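Local coordinates for protein 3-alpha-hydroxysteroid dehydrogenase (Pseudomonas sp., PDB 2DKN) that probably catalyses the NAD-dependent oxidation of the 3-alpha-hydroxyl of steroids and binds NADH in a Rossmann fold, at residues 156-159 with 160-164; 80-83 with 84-88; 146-149 with 150-153; 125-128 with 129-133; 213-216 with 217-221. One frame throughout, in Å; residues are numbered along the deposited sequence.

Interaction 1 (156-159 with 160-164); sequences SKYA and VTCLA. With NAI (1,4-dihydronicotinamide adenine dinucleotide), chain C.
Tyr158 and Cys162, one helical turn apart, meet through a sulfur-aromatic contact. Cys162 SG lies over one face of the tyrosine ring, 3.7 Å from its centroid and 30° off the ring normal, displaced toward the phenolic end, where Tyr158 CZ is 3.3 Å from Cys162 SG. Two torsions arrange this: Tyr158 holds CG anti to its backbone N (chi1 175°), which swings the ring forward along the helix, while Cys162 turns SG away from its own carbonyl carbon and back to meet it. The ring also meets that of Phe255 of the second subunit. With an alanine in place of Tyr158, Cys162 SG would probably lose its aromatic cover and that phenylalanine its ring partner. On the neighbouring flank Lys157 O accepts two bonds, from Thr161 N and, at 2.8 Å, from Thr161 OG1, the two donors arriving from opposite faces of the carbonyl plane; the bond from OG1 holds the threonine hydroxyl in place. The Lys157 side chain, bent at chi2 (-63°) and extended beyond, leads away from these partners. Its NZ donates to O3D of the NADH nicotinamide ribose at 2.8 Å, more weakly to O2D, and also to Val112 O. Lys157 stands where the lysine of the YxxxK signature of short-chain dehydrogenases is expected, on helix 149-166.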
# COMPACT_ATOMS: atom_id res chain seq x y z
N SER A 156 -7.96 15.33 8.99
CA SER A 156 -8.16 15.59 7.56
C SER A 156 -7.63 14.43 6.75
O SER A 156 -8.23 14.04 5.75
CB SER A 156 -7.52 16.92 7.14
OG SER A 156 -6.11 16.93 7.36
N LYS A 157 -6.52 13.85 7.20
CA LYS A 157 -5.90 12.74 6.47
C LYS A 157 -6.74 11.47 6.63
O LYS A 157 -6.95 10.73 5.66
CB LYS A 157 -4.44 12.54 6.93
CG LYS A 157 -3.54 13.67 6.48
CD LYS A 157 -3.47 13.77 4.95
CE LYS A 157 -2.35 14.71 4.49
NZ LYS A 157 -2.24 14.73 2.98
N TYR A 158 -7.27 11.26 7.83
CA TYR A 158 -8.22 10.18 8.05
C TYR A 158 -9.44 10.33 7.12
O TYR A 158 -9.78 9.41 6.39
CB TYR A 158 -8.65 10.08 9.52
CG TYR A 158 -9.72 9.02 9.72
CD1 TYR A 158 -9.37 7.69 9.91
CD2 TYR A 158 -11.07 9.35 9.66
CE1 TYR A 158 -10.34 6.71 10.06
CE2 TYR A 158 -12.06 8.37 9.80
CZ TYR A 158 -11.68 7.05 9.99
OH TYR A 158 -12.63 6.05 10.13
N ALA A 159 -10.08 11.49 7.18
CA ALA A 159 -11.28 11.74 6.41
C ALA A 159 -11.07 11.56 4.91
O ALA A 159 -11.90 10.93 4.24
CB ALA A 159 -11.85 13.14 6.72
N VAL A 160 -9.99 12.10 4.38
CA VAL A 160 -9.78 12.06 2.92
C VAL A 160 -9.47 10.62 2.49
O VAL A 160 -9.80 10.22 1.37
CB VAL A 160 -8.67 13.06 2.49
CG1 VAL A 160 -7.24 12.47 2.73
CG2 VAL A 160 -8.85 13.51 1.05
N THR A 161 -8.85 9.84 3.37
CA THR A 161 -8.61 8.41 3.08
C THR A 161 -9.92 7.62 3.04
O THR A 161 -10.15 6.84 2.10
CB THR A 161 -7.55 7.80 4.06
OG1 THR A 161 -6.35 8.58 3.98
CG2 THR A 161 -7.20 6.35 3.70
N CYS A 162 -10.78 7.87 4.03
CA CYS A 162 -12.14 7.31 4.06
C CYS A 162 -12.96 7.69 2.84
O CYS A 162 -13.73 6.88 2.32
CB CYS A 162 -12.90 7.79 5.30
SG CYS A 162 -12.42 6.90 6.81
N LEU A 163 -12.83 8.94 2.42
CA LEU A 163 -13.51 9.46 1.24
C LEU A 163 -13.19 8.61 0.01
O LEU A 163 -14.10 8.18 -0.71
CB LEU A 163 -13.14 10.94 1.03
CG LEU A 163 -13.69 11.57 -0.27
CD1 LEU A 163 -15.20 11.61 -0.21
CD2 LEU A 163 -13.09 12.96 -0.54
N ALA A 164 -11.90 8.36 -0.22
CA ALA A 164 -11.47 7.55 -1.36
C ALA A 164 -12.13 6.16 -1.33
O ALA A 164 -12.64 5.67 -2.34
CB ALA A 164 -9.95 7.41 -1.36
PA NAI C . 5.73 20.23 0.52
O1A NAI C . 5.39 21.37 1.39
O2A NAI C . 7.13 20.12 0.06
O5B NAI C . 4.79 20.24 -0.77
C5B NAI C . 3.42 20.49 -0.66
C4B NAI C . 3.03 21.41 -1.82
O4B NAI C . 1.65 21.63 -1.66
C3B NAI C . 3.75 22.76 -1.77
O3B NAI C . 4.27 23.11 -3.04
C2B NAI C . 2.60 23.69 -1.42
O2B NAI C . 2.75 25.00 -1.92
C1B NAI C . 1.38 22.96 -1.99
N9A NAI C . 0.21 23.53 -1.30
C8A NAI C . -0.00 23.62 0.07
N7A NAI C . -1.16 24.30 0.25
C5A NAI C . -1.66 24.67 -0.96
C6A NAI C . -2.79 25.39 -1.37
N6A NAI C . -3.60 26.04 -0.49
N1A NAI C . -3.01 25.58 -2.72
C2A NAI C . -2.13 25.09 -3.66
N3A NAI C . -1.02 24.38 -3.27
C4A NAI C . -0.79 24.19 -1.94
O3 NAI C . 5.26 18.94 1.36
PN NAI C . 5.28 17.40 0.91
O1N NAI C . 5.71 17.22 -0.49
O2N NAI C . 6.03 16.68 1.96
O5D NAI C . 3.72 17.05 1.06
C5D NAI C . 2.98 16.51 -0.02
C4D NAI C . 1.83 15.73 0.60
O4D NAI C . 2.38 14.65 1.35
C3D NAI C . 1.00 16.55 1.59
O3D NAI C . -0.37 16.19 1.41
C2D NAI C . 1.44 16.00 2.95
O2D NAI C . 0.41 16.08 3.89
C1D NAI C . 1.75 14.55 2.61
N1N NAI C . 2.65 13.90 3.60
C2N NAI C . 3.91 14.38 3.81
C3N NAI C . 4.74 13.76 4.72
C7N NAI C . 6.15 14.25 4.92
O7N NAI C . 6.85 13.67 5.96
N7N NAI C . 6.69 15.19 4.11
C4N NAI C . 4.29 12.63 5.43
C5N NAI C . 3.00 12.12 5.17
C6N NAI C . 2.19 12.77 4.25

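Interaction 2 (80-83 with 84-88); sequences GLVV and AVNYF. With NAI (1,4-dihydronicotinamide adenine dinucleotide), chain C.
Leu81 and Val85 lie side by side on helix 79-102, both pointing the same way, with Leu81 CD1 3.8 Å from Val85 CG2. Val85 sets its two methyls against the N6A/N7A edge of the adenine of NADH: CG1 lies 3.7 Å from N7A of the cofactor, and CG2, set beside the valine's own backbone N, comes within 3.6 Å of the amino nitrogen N6A. A glycine here would probably leave the adenine without this apolar neighbour at its edge and Leu81 CD1 without its partner. One residue on, Val82 and Asn86 cross at a slant, Val82 CG1 touching the amide at Asn86 ND2 (3.6 Å). The polar end of Asn86 is engaged further out: OD1 accepts from Val72 N, and ND2 bonds weakly to Ser156 OG, toward helix 149-166. The third pair, Val83 and Phe88, again runs side by side, with Val83 CG1 in the plane of the phenyl ring at its edge, 4.0 Å from Phe88 CE2. One face of that ring is occupied by the edge of Tyr87, whose CD2 sits over the ring centre, so the two aromatic groups meet edge to face. The backbone widens here. Val83 O accepts from Tyr87 N at 3.0 Å, the donor standing above the carbonyl plane, and weakly from Phe88 N at 3.3 Å. This pi-type turn, 84-88, lies around Asn86 in a helix that forms the crossover of the beta-alpha-beta unit from strand 65-68 to strand 108-112 of the Rossmann fold.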
# COMPACT_ATOMS: atom_id res chain seq x y z
N GLY A 80 -8.21 25.32 10.74
CA GLY A 80 -9.18 25.50 9.66
C GLY A 80 -8.51 25.37 8.30
O GLY A 80 -9.07 24.77 7.37
N LEU A 81 -7.30 25.91 8.18
CA LEU A 81 -6.60 25.89 6.90
C LEU A 81 -6.22 24.45 6.54
O LEU A 81 -6.34 24.05 5.38
CB LEU A 81 -5.34 26.78 6.97
CG LEU A 81 -4.46 26.77 5.72
CD1 LEU A 81 -5.25 27.29 4.51
CD2 LEU A 81 -3.19 27.60 5.96
N VAL A 82 -5.78 23.69 7.54
CA VAL A 82 -5.41 22.27 7.37
C VAL A 82 -6.57 21.48 6.75
O VAL A 82 -6.40 20.76 5.75
CB VAL A 82 -4.96 21.65 8.72
CG1 VAL A 82 -4.70 20.16 8.57
CG2 VAL A 82 -3.70 22.37 9.25
N VAL A 83 -7.77 21.65 7.31
CA VAL A 83 -8.95 20.97 6.79
C VAL A 83 -9.30 21.46 5.38
O VAL A 83 -9.62 20.68 4.50
CB VAL A 83 -10.16 21.17 7.74
CG1 VAL A 83 -11.46 20.82 7.06
CG2 VAL A 83 -9.94 20.32 9.00
N ALA A 84 -9.23 22.77 5.16
CA ALA A 84 -9.63 23.33 3.88
C ALA A 84 -8.76 22.78 2.75
O ALA A 84 -9.24 22.51 1.65
CB ALA A 84 -9.52 24.87 3.92
N VAL A 85 -7.46 22.67 3.01
CA VAL A 85 -6.54 22.22 1.96
C VAL A 85 -6.50 20.69 1.91
O VAL A 85 -6.69 20.11 0.85
CB VAL A 85 -5.09 22.75 2.14
CG1 VAL A 85 -4.25 22.37 0.92
CG2 VAL A 85 -5.10 24.22 2.27
N ASN A 86 -6.25 20.06 3.05
CA ASN A 86 -6.00 18.62 3.04
C ASN A 86 -7.21 17.79 2.70
O ASN A 86 -7.08 16.68 2.16
CB ASN A 86 -5.43 18.13 4.38
CG ASN A 86 -4.03 18.65 4.64
OD1 ASN A 86 -3.48 19.40 3.84
ND2 ASN A 86 -3.43 18.24 5.77
N TYR A 87 -8.39 18.28 3.08
CA TYR A 87 -9.61 17.58 2.72
C TYR A 87 -10.28 18.19 1.48
O TYR A 87 -10.39 17.53 0.44
CB TYR A 87 -10.63 17.49 3.87
CG TYR A 87 -11.75 16.55 3.51
CD1 TYR A 87 -11.63 15.18 3.75
CD2 TYR A 87 -12.90 17.02 2.90
CE1 TYR A 87 -12.66 14.30 3.40
CE2 TYR A 87 -13.92 16.16 2.55
CZ TYR A 87 -13.80 14.81 2.79
OH TYR A 87 -14.83 13.96 2.43
N PHE A 88 -10.71 19.44 1.59
CA PHE A 88 -11.53 20.05 0.55
C PHE A 88 -10.76 20.42 -0.71
O PHE A 88 -11.32 20.39 -1.81
CB PHE A 88 -12.36 21.22 1.12
CG PHE A 88 -13.44 20.76 2.05
CD1 PHE A 88 -14.62 20.23 1.54
CD2 PHE A 88 -13.24 20.77 3.43
CE1 PHE A 88 -15.60 19.76 2.40
CE2 PHE A 88 -14.23 20.31 4.29
CZ PHE A 88 -15.39 19.81 3.78
PA NAI C . 5.73 20.23 0.52
O1A NAI C . 5.39 21.37 1.39
O2A NAI C . 7.13 20.12 0.06
O5B NAI C . 4.79 20.24 -0.77
C5B NAI C . 3.42 20.49 -0.66
C4B NAI C . 3.03 21.41 -1.82
O4B NAI C . 1.65 21.63 -1.66
C3B NAI C . 3.75 22.76 -1.77
O3B NAI C . 4.27 23.11 -3.04
C2B NAI C . 2.60 23.69 -1.42
O2B NAI C . 2.75 25.00 -1.92
C1B NAI C . 1.38 22.96 -1.99
N9A NAI C . 0.21 23.53 -1.30
C8A NAI C . -0.00 23.62 0.07
N7A NAI C . -1.16 24.30 0.25
C5A NAI C . -1.66 24.67 -0.96
C6A NAI C . -2.79 25.39 -1.37
N6A NAI C . -3.60 26.04 -0.49
N1A NAI C . -3.01 25.58 -2.72
C2A NAI C . -2.13 25.09 -3.66
N3A NAI C . -1.02 24.38 -3.27
C4A NAI C . -0.79 24.19 -1.94
O3 NAI C . 5.26 18.94 1.36
PN NAI C . 5.28 17.40 0.91
O1N NAI C . 5.71 17.22 -0.49
O2N NAI C . 6.03 16.68 1.96
O5D NAI C . 3.72 17.05 1.06
C5D NAI C . 2.98 16.51 -0.02
C4D NAI C . 1.83 15.73 0.60
O4D NAI C . 2.38 14.65 1.35
C3D NAI C . 1.00 16.55 1.59
O3D NAI C . -0.37 16.19 1.41
C2D NAI C . 1.44 16.00 2.95
O2D NAI C . 0.41 16.08 3.89
C1D NAI C . 1.75 14.55 2.61
N1N NAI C . 2.65 13.90 3.60
C2N NAI C . 3.91 14.38 3.81
C3N NAI C . 4.74 13.76 4.72
C7N NAI C . 6.15 14.25 4.92
O7N NAI C . 6.85 13.67 5.96
N7N NAI C . 6.69 15.19 4.11
C4N NAI C . 4.29 12.63 5.43
C5N NAI C . 3.00 12.12 5.17
C6N NAI C . 2.19 12.77 4.25

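Interaction 3 (146-149 with 150-153); sequences QGQT and HLAY. With NAI (1,4-dihydronicotinamide adenine dinucleotide), chain C.
Tyr153 is bonded through its backbone N to Thr149 O (2.7 Å) in the opening turn of helix 149-166, where it stands at the place expected for the tyrosine of the YxxxK signature of short-chain dehydrogenases. Its CG is anti to the backbone N (chi1 -173°), which carries the phenol off the helix to NADH; Tyr153 OH and O2D of the nicotinamide ribose share a hydrogen bond of 2.9 Å, with O2D at the ring edge and in its plane. Behind this first shell comes the start of the helix. Gln148, at the N-cap position, offers its carbonyl O to two donors: Ala152 N in the carbonyl plane at 3.2 Å, and Leu151 N well above that plane at 3.0 Å. The side chains of Thr149 and His150 tie this turn to other parts of the fold, Thr149 OG1 bonding to Val74 O and His150 ND1 to Tyr200 OH. Gly147, with positive phi, turns the chain from the end of helix 136-146 into the new one, and the last residue of that earlier helix, Gln146, still reaches across the turn. Its side chain crosses that of Leu151 at about a right angle, Gln146 CG resting 3.6 Å from Leu151 CD1.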
# COMPACT_ATOMS: atom_id res chain seq x y z
N GLN A 146 -11.47 22.33 18.07
CA GLN A 146 -10.68 21.20 18.56
C GLN A 146 -9.33 21.71 19.05
O GLN A 146 -8.77 21.19 20.02
CB GLN A 146 -10.53 20.13 17.48
CG GLN A 146 -9.81 18.85 17.92
CD GLN A 146 -10.65 17.95 18.81
OE1 GLN A 146 -11.70 17.45 18.40
NE2 GLN A 146 -10.17 17.71 20.02
N GLY A 147 -8.87 22.80 18.41
CA GLY A 147 -7.71 23.54 18.91
C GLY A 147 -6.25 23.25 18.60
O GLY A 147 -5.35 24.00 19.02
N GLN A 148 -5.97 22.16 17.89
CA GLN A 148 -4.58 21.79 17.67
C GLN A 148 -4.36 21.32 16.25
O GLN A 148 -5.07 20.44 15.78
CB GLN A 148 -4.16 20.71 18.64
CG GLN A 148 -4.15 21.18 20.09
CD GLN A 148 -3.73 20.09 21.03
OE1 GLN A 148 -4.50 19.65 21.88
NE2 GLN A 148 -2.49 19.63 20.87
N THR A 149 -3.37 21.89 15.58
CA THR A 149 -3.18 21.56 14.17
C THR A 149 -2.91 20.08 13.93
O THR A 149 -3.31 19.54 12.89
CB THR A 149 -2.05 22.38 13.53
OG1 THR A 149 -0.87 22.21 14.31
CG2 THR A 149 -2.42 23.87 13.46
N HIS A 150 -2.25 19.40 14.88
CA HIS A 150 -1.99 17.97 14.67
C HIS A 150 -3.26 17.14 14.59
O HIS A 150 -3.28 16.10 13.94
CB HIS A 150 -0.98 17.40 15.68
CG HIS A 150 -1.58 16.94 16.97
ND1 HIS A 150 -1.74 17.78 18.06
CD2 HIS A 150 -1.99 15.71 17.39
CE1 HIS A 150 -2.27 17.10 19.06
NE2 HIS A 150 -2.43 15.84 18.68
N LEU A 151 -4.31 17.58 15.29
CA LEU A 151 -5.59 16.89 15.28
C LEU A 151 -6.29 17.18 13.98
O LEU A 151 -6.94 16.30 13.42
CB LEU A 151 -6.48 17.31 16.44
CG LEU A 151 -5.88 16.83 17.78
CD1 LEU A 151 -6.62 17.44 18.97
CD2 LEU A 151 -5.88 15.33 17.84
N ALA A 152 -6.17 18.42 13.49
CA ALA A 152 -6.72 18.74 12.17
C ALA A 152 -5.97 17.98 11.08
O ALA A 152 -6.56 17.59 10.07
CB ALA A 152 -6.66 20.24 11.91
N TYR A 153 -4.66 17.82 11.26
CA TYR A 153 -3.87 17.04 10.30
C TYR A 153 -4.29 15.56 10.24
O TYR A 153 -4.61 15.03 9.17
CB TYR A 153 -2.37 17.18 10.63
CG TYR A 153 -1.49 16.55 9.59
CD1 TYR A 153 -1.35 17.15 8.35
CD2 TYR A 153 -0.79 15.36 9.83
CE1 TYR A 153 -0.55 16.60 7.37
CE2 TYR A 153 0.04 14.79 8.81
CZ TYR A 153 0.12 15.43 7.59
OH TYR A 153 0.91 14.96 6.53
PA NAI C . 5.73 20.23 0.52
O1A NAI C . 5.39 21.37 1.39
O2A NAI C . 7.13 20.12 0.06
O5B NAI C . 4.79 20.24 -0.77
C5B NAI C . 3.42 20.49 -0.66
C4B NAI C . 3.03 21.41 -1.82
O4B NAI C . 1.65 21.63 -1.66
C3B NAI C . 3.75 22.76 -1.77
O3B NAI C . 4.27 23.11 -3.04
C2B NAI C . 2.60 23.69 -1.42
O2B NAI C . 2.75 25.00 -1.92
C1B NAI C . 1.38 22.96 -1.99
N9A NAI C . 0.21 23.53 -1.30
C8A NAI C . -0.00 23.62 0.07
N7A NAI C . -1.16 24.30 0.25
C5A NAI C . -1.66 24.67 -0.96
C6A NAI C . -2.79 25.39 -1.37
N6A NAI C . -3.60 26.04 -0.49
N1A NAI C . -3.01 25.58 -2.72
C2A NAI C . -2.13 25.09 -3.66
N3A NAI C . -1.02 24.38 -3.27
C4A NAI C . -0.79 24.19 -1.94
O3 NAI C . 5.26 18.94 1.36
PN NAI C . 5.28 17.40 0.91
O1N NAI C . 5.71 17.22 -0.49
O2N NAI C . 6.03 16.68 1.96
O5D NAI C . 3.72 17.05 1.06
C5D NAI C . 2.98 16.51 -0.02
C4D NAI C . 1.83 15.73 0.60
O4D NAI C . 2.38 14.65 1.35
C3D NAI C . 1.00 16.55 1.59
O3D NAI C . -0.37 16.19 1.41
C2D NAI C . 1.44 16.00 2.95
O2D NAI C . 0.41 16.08 3.89
C1D NAI C . 1.75 14.55 2.61
N1N NAI C . 2.65 13.90 3.60
C2N NAI C . 3.91 14.38 3.81
C3N NAI C . 4.74 13.76 4.72
C7N NAI C . 6.15 14.25 4.92
O7N NAI C . 6.85 13.67 5.96
N7N NAI C . 6.69 15.19 4.11
C4N NAI C . 4.29 12.63 5.43
C5N NAI C . 3.00 12.12 5.17
C6N NAI C . 2.19 12.77 4.25

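Interaction 4 (125-128 with 129-133); sequences LPMV and EAMLA
The short helix 126-133 is a two-turn, amphipathic element in which Met127 and Met131 line the inner side. Their side chains run side by side in the same direction. Met127 places CG between its backbone N and carbonyl carbon (chi1 62°), bringing it close to the methyl of its neighbour; Met131 is bent at chi3 (-95°), and its CE folds back to lie 3.7 Å from Met127 CG and 3.9 Å from Met127 SD. The same methyl also lies against Met127 O, which already accepts from Met131 N at 2.9 Å. Val128 and Leu132 repeat the pattern on the next flank: Val128 CG1 and Leu132 CD1 lie alongside at 4.1 Å, beside the backbone bond from Leu132 N to Val128 O. In the first turn Pro126 O receives weak bonds from Glu129 N and Ala130 N. A water donates to Pro126 O at 2.9 Å and makes a weak bond to Glu129 OE1, hydrating the exposed side where the extended glutamate stands. The methionines pack against Val83 of helix 79-102, and Met131 also against Ala159. Val128 meets Tyr158, and Leu132 meets Cys162, on helix 149-166. This is the i to i+4 side-chain packing of an amphipathic helix, here one that covers helices 79-102 and 149-166 of the Rossmann fold.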
# COMPACT_ATOMS: atom_id res chain seq x y z
N LEU A 125 -12.93 12.04 15.85
CA LEU A 125 -12.92 13.50 15.88
C LEU A 125 -14.17 14.05 15.19
O LEU A 125 -14.49 13.66 14.08
CB LEU A 125 -11.66 14.05 15.18
CG LEU A 125 -10.30 13.78 15.82
CD1 LEU A 125 -9.14 14.03 14.83
CD2 LEU A 125 -10.11 14.60 17.12
N PRO A 126 -14.91 14.96 15.87
CA PRO A 126 -16.12 15.51 15.24
C PRO A 126 -15.90 16.09 13.85
O PRO A 126 -16.75 15.94 12.96
CB PRO A 126 -16.56 16.60 16.23
CG PRO A 126 -16.10 16.04 17.58
CD PRO A 126 -14.71 15.47 17.24
N MET A 127 -14.76 16.74 13.64
CA MET A 127 -14.49 17.39 12.36
C MET A 127 -14.52 16.38 11.21
O MET A 127 -14.86 16.74 10.08
CB MET A 127 -13.17 18.14 12.39
CG MET A 127 -11.99 17.23 12.64
SD MET A 127 -10.42 18.11 12.45
CE MET A 127 -10.02 18.42 14.17
N VAL A 128 -14.17 15.13 11.50
CA VAL A 128 -14.20 14.07 10.49
C VAL A 128 -15.59 13.85 9.90
O VAL A 128 -15.76 13.75 8.69
CB VAL A 128 -13.62 12.74 11.06
CG1 VAL A 128 -13.93 11.57 10.12
CG2 VAL A 128 -12.14 12.90 11.25
N GLU A 129 -16.60 13.80 10.75
CA GLU A 129 -17.98 13.66 10.27
C GLU A 129 -18.40 14.82 9.35
O GLU A 129 -19.05 14.62 8.33
CB GLU A 129 -18.91 13.60 11.48
CG GLU A 129 -18.67 12.40 12.37
CD GLU A 129 -19.63 12.40 13.56
OE1 GLU A 129 -20.66 13.09 13.45
OE2 GLU A 129 -19.35 11.72 14.59
N ALA A 130 -18.00 16.03 9.72
CA ALA A 130 -18.33 17.20 8.92
C ALA A 130 -17.63 17.17 7.57
O ALA A 130 -18.18 17.56 6.55
CB ALA A 130 -17.99 18.46 9.69
N MET A 131 -16.37 16.75 7.59
CA MET A 131 -15.65 16.56 6.33
C MET A 131 -16.36 15.57 5.43
O MET A 131 -16.60 15.87 4.27
CB MET A 131 -14.20 16.14 6.59
CG MET A 131 -13.33 17.34 6.94
SD MET A 131 -11.60 16.99 7.21
CE MET A 131 -11.55 16.80 9.00
N LEU A 132 -16.69 14.40 5.96
CA LEU A 132 -17.29 13.35 5.13
C LEU A 132 -18.70 13.75 4.64
O LEU A 132 -19.13 13.32 3.58
CB LEU A 132 -17.31 12.01 5.85
CG LEU A 132 -15.95 11.34 6.04
CD1 LEU A 132 -16.12 10.13 6.97
CD2 LEU A 132 -15.41 10.90 4.67
N ALA A 133 -19.38 14.60 5.41
CA ALA A 133 -20.67 15.19 5.00
C ALA A 133 -20.49 16.31 3.95
O ALA A 133 -21.46 16.73 3.30
CB ALA A 133 -21.43 15.72 6.22
O HOH W 1 -19.47 16.21 14.03

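Interaction 5 (213-216 with 217-221); sequences RGSE and PREVA
A bidentate salt bridge between Arg213 and Glu219 joins the loop before helix 217-228 to the helix's first turn, close to the subunit interface. The arginine, extended from CG to NE, meets the carboxylate end-on: NH1 bonds to Glu219 OE2 and NH2 to Glu219 OE1, both at 2.8 Å and nearly straight. The two planes are only 14° apart, and both oxygens use their syn lone pairs. Glu219 OE2 keeps its anti lone pair for Glu216 N, also at 2.8 Å, so one oxygen is gripped from two sides and the carboxylate is held against turning. OE1 has a second partner too, Ser233 OG of the second subunit, whose Phe234 packs on this group. Glu216 O in turn accepts from Glu219 N (2.9 Å) and from its neighbour Ser215 OG, which approach from opposite faces of its plane. Ser215 OG, anti to its backbone N (chi1 -174°), also touches Glu219 CB. Pro217 begins the helix, and its side chain packs on Ala16 and Thr188. With Glu216 at the N-cap position and the side chain of the third helical residue accepting its N-H, the arrangement is one half of a capping box at a helix N-terminus, reinforced by the salt bridge.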
# COMPACT_ATOMS: atom_id res chain seq x y z
N ARG A 213 15.51 5.58 8.39
CA ARG A 213 15.68 6.84 7.70
C ARG A 213 14.31 7.31 7.23
O ARG A 213 13.36 6.54 7.24
CB ARG A 213 16.59 6.64 6.47
CG ARG A 213 16.02 5.68 5.41
CD ARG A 213 16.92 5.55 4.20
NE ARG A 213 16.43 4.65 3.14
CZ ARG A 213 15.57 4.99 2.17
NH1 ARG A 213 15.04 6.21 2.14
NH2 ARG A 213 15.23 4.10 1.22
N GLY A 214 14.22 8.57 6.80
CA GLY A 214 13.01 9.04 6.13
C GLY A 214 13.03 8.70 4.64
O GLY A 214 14.08 8.34 4.09
N SER A 215 11.88 8.83 3.98
CA SER A 215 11.79 8.56 2.55
C SER A 215 12.40 9.73 1.77
O SER A 215 12.33 10.88 2.21
CB SER A 215 10.31 8.44 2.14
OG SER A 215 10.22 8.04 0.78
N GLU A 216 12.91 9.46 0.57
CA GLU A 216 13.20 10.56 -0.32
C GLU A 216 11.89 10.80 -1.08
O GLU A 216 11.12 9.86 -1.29
CB GLU A 216 14.38 10.25 -1.26
CG GLU A 216 15.71 10.20 -0.52
CD GLU A 216 16.03 11.51 0.21
OE1 GLU A 216 16.33 11.48 1.42
OE2 GLU A 216 15.93 12.59 -0.42
N PRO A 217 11.60 12.06 -1.45
CA PRO A 217 10.33 12.30 -2.14
C PRO A 217 10.15 11.41 -3.37
O PRO A 217 9.04 11.01 -3.68
CB PRO A 217 10.40 13.77 -2.57
CG PRO A 217 11.51 14.37 -1.78
CD PRO A 217 12.35 13.30 -1.18
N ARG A 218 11.23 11.13 -4.10
CA ARG A 218 11.14 10.30 -5.29
C ARG A 218 10.61 8.88 -4.96
O ARG A 218 9.99 8.26 -5.82
CB ARG A 218 12.51 10.22 -5.97
CG ARG A 218 12.64 9.15 -7.04
CD ARG A 218 12.08 9.57 -8.37
NE ARG A 218 12.57 8.67 -9.42
CZ ARG A 218 13.23 9.07 -10.50
NH1 ARG A 218 13.63 8.17 -11.39
NH2 ARG A 218 13.47 10.37 -10.71
N GLU A 219 10.89 8.38 -3.76
CA GLU A 219 10.44 7.02 -3.39
C GLU A 219 8.91 7.00 -3.26
O GLU A 219 8.24 6.02 -3.66
CB GLU A 219 11.09 6.56 -2.08
CG GLU A 219 12.60 6.45 -2.20
CD GLU A 219 13.24 5.98 -0.94
OE1 GLU A 219 13.55 4.78 -0.88
OE2 GLU A 219 13.45 6.80 -0.03
N VAL A 220 8.35 8.07 -2.73
CA VAL A 220 6.89 8.21 -2.70
C VAL A 220 6.34 8.41 -4.10
O VAL A 220 5.34 7.80 -4.47
CB VAL A 220 6.43 9.33 -1.76
CG1 VAL A 220 4.89 9.49 -1.83
CG2 VAL A 220 6.86 9.00 -0.32
N ALA A 221 7.02 9.23 -4.91
CA ALA A 221 6.61 9.44 -6.28
C ALA A 221 6.53 8.13 -7.08
O ALA A 221 5.61 7.93 -7.89
CB ALA A 221 7.57 10.41 -6.96

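Interactions 1, 2 and 4 are buried and form one body: helices 149-166, 79-102 and 126-133 pack together, with Tyr87 of interaction 2 against Ala159 and Met131, and Val128 of interaction 4 on Tyr158. Their contacts are mostly apolar, sulfur or aromatic. Interaction 3 lies at the surface, at the start of the same helix that carries interaction 1, and its contacts are mainly backbone bonds; both make hydrogen bonds with the nicotinamide ribose of NADH, while interaction 2 offers apolar contact to its adenine. Interaction 5 stands apart, across the chain centre from interactions 1, 2 and 4, and relies on charge. Like interaction 1, it touches the second subunit.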